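Local coordinates for two-domain protein containing predicted PHP-like metal-dependent phosphoesterase (Bacteroides vulgatus ATCC 8482, PDB 3E38) that binds a cluster of three zinc ions in a PHP-like domain and is probably a metal-dependent phosphoesterase, perhaps a nuclease, at residues 30-34 with 195-199. Numbering follows the deposited sequence.
Sequences SDGLV and IHQPI. With ZN (zinc ion), chain J.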
loop_
_atom_site.group_PDB
_atom_site.type_symbol
_atom_site.label_atom_id
_atom_site.label_comp_id
_atom_site.label_asym_id
_atom_site.label_seq_id
_atom_site.Cartn_x
_atom_site.Cartn_y
_atom_site.Cartn_z
ATOM N N SER B 30 0.099 -32.153 4.751
ATOM C CA SER B 30 -1.164 -32.555 4.079
ATOM C C SER B 30 -1.120 -31.868 2.720
ATOM O O SER B 30 -0.184 -32.096 1.971
ATOM C CB SER B 30 -2.498 -32.290 4.827
ATOM O OG SER B 30 -2.590 -30.998 5.373
ATOM N N ASP B 31 -2.086 -30.989 2.469
ATOM C CA ASP B 31 -2.252 -30.305 1.153
ATOM C C ASP B 31 -1.875 -28.829 1.197
ATOM O O ASP B 31 -2.044 -28.094 0.263
ATOM C CB ASP B 31 -3.685 -30.501 0.569
ATOM C CG ASP B 31 -4.781 -29.877 1.422
ATOM O OD1 ASP B 31 -4.482 -29.569 2.578
ATOM O OD2 ASP B 31 -5.963 -29.709 0.964
ATOM N N GLY B 32 -1.358 -28.416 2.325
ATOM C CA GLY B 32 -0.806 -27.075 2.475
ATOM C C GLY B 32 0.458 -26.903 1.641
ATOM O O GLY B 32 1.052 -27.872 1.187
ATOM N N LEU B 33 0.932 -25.672 1.521
ATOM C CA LEU B 33 2.064 -25.384 0.615
ATOM C C LEU B 33 3.281 -24.794 1.248
ATOM O O LEU B 33 4.222 -24.416 0.558
ATOM C CB LEU B 33 1.599 -24.476 -0.545
ATOM C CG LEU B 33 0.701 -25.109 -1.605
ATOM C CD1 LEU B 33 0.045 -24.020 -2.386
ATOM C CD2 LEU B 33 1.493 -26.108 -2.552
ATOM N N VAL B 34 3.272 -24.755 2.574
ATOM C CA VAL B 34 4.401 -24.243 3.367
ATOM C C VAL B 34 4.897 -25.237 4.410
ATOM O O VAL B 34 4.163 -26.127 4.885
ATOM C CB VAL B 34 4.019 -22.920 4.085
ATOM C CG1 VAL B 34 3.704 -21.836 3.040
ATOM C CG2 VAL B 34 2.826 -23.097 5.111
ATOM N N ILE B 195 -6.060 -21.927 5.708
ATOM C CA ILE B 195 -4.926 -21.563 4.834
ATOM C C ILE B 195 -4.112 -22.736 4.325
ATOM O O ILE B 195 -3.748 -23.599 5.088
ATOM C CB ILE B 195 -4.000 -20.488 5.516
ATOM C CG1 ILE B 195 -3.033 -19.910 4.488
ATOM C CG2 ILE B 195 -3.348 -21.018 6.809
ATOM C CD1 ILE B 195 -3.744 -18.928 3.502
ATOM N N HIS B 196 -3.892 -22.751 2.999
ATOM C CA HIS B 196 -3.011 -23.731 2.295
ATOM C C HIS B 196 -1.809 -23.026 1.706
ATOM O O HIS B 196 -0.675 -23.478 1.809
ATOM C CB HIS B 196 -3.730 -24.502 1.188
ATOM C CG HIS B 196 -4.837 -25.400 1.674
ATOM N ND1 HIS B 196 -5.966 -24.913 2.302
ATOM C CD2 HIS B 196 -5.005 -26.744 1.594
ATOM C CE1 HIS B 196 -6.778 -25.919 2.604
ATOM N NE2 HIS B 196 -6.229 -27.040 2.167
ATOM N N GLN B 197 -2.071 -21.872 1.109
ATOM C CA GLN B 197 -1.034 -21.074 0.471
ATOM C C GLN B 197 -0.253 -20.306 1.514
ATOM O O GLN B 197 -0.599 -20.343 2.671
ATOM C CB GLN B 197 -1.677 -20.044 -0.458
ATOM C CG GLN B 197 -2.422 -20.588 -1.632
ATOM C CD GLN B 197 -1.510 -21.074 -2.745
ATOM O OE1 GLN B 197 -0.292 -20.863 -2.723
ATOM N NE2 GLN B 197 -2.100 -21.739 -3.726
ATOM N N PRO B 198 0.839 -19.651 1.122
ATOM C CA PRO B 198 1.376 -18.671 2.081
ATOM C C PRO B 198 0.252 -17.654 2.416
ATOM O O PRO B 198 -0.656 -17.424 1.601
ATOM C CB PRO B 198 2.568 -18.039 1.319
ATOM C CG PRO B 198 3.019 -19.171 0.372
ATOM C CD PRO B 198 1.700 -19.820 -0.057
ATOM N N ILE B 199 0.243 -17.140 3.646
ATOM C CA ILE B 199 -0.852 -16.279 4.092
ATOM C C ILE B 199 -0.979 -15.039 3.181
ATOM O O ILE B 199 -2.070 -14.630 2.807
ATOM C CB ILE B 199 -0.716 -15.892 5.615
ATOM C CG1 ILE B 199 -2.039 -15.389 6.189
ATOM C CG2 ILE B 199 0.433 -14.880 5.849
ATOM C CD1 ILE B 199 -3.189 -16.488 6.317
HETATM ZN ZN ZN J . -6.919 -29.021 2.330
#
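D31 and H196 meet through a zinc ion, a worked example of how a PHP-type metal site ties together loops far apart in sequence. The carboxylate of D31 grips the metal unevenly: OD2 of D31 lies 1.8 Å from the zinc ion, while its OD1 stays at 2.5 Å. With CG of D31 set between the backbone N and the carbonyl carbon (chi1 64°), the carboxylate as a whole is brought to the metal. H196 supplies its NE2, 2.1 Å from the same zinc ion. Carboxylate and imidazole planes are turned 75° against each other, with OD2 of D31 at the ring edge, and H56 joins as a further ligand. On its other nitrogen, H196 ND1 makes a weak hydrogen bond to the backbone O of D194, a residue that itself binds a neighbouring zinc ion, which would favour leaving NE2 to the metal.

The CA atoms come nearest at G32, whose CA lies 4.0 Å from CA of H196. Next, L33 N donates to H196 O at 2.7 Å, a bent bond (139° at the hydrogen). Main chain and metal thus hold H196 from two ends. The side chain of L33 runs alongside Q197, its CD1 set against the amide, 3.2 Å from Q197 OE1. V34 ends the contact with an apolar touch, CG1 lying 3.8 Å from CG of P198.

L33 and P198 also pack on W35 and P198 of a second subunit, placing this end of the contact in a subunit interface. Within the chain, the loop following strand 17-22 meets the one following strand 188-192; R39 and E42 of helix 36-45 bond to Q197 O and I199 N, joining that helix to the approach to helix 199-202.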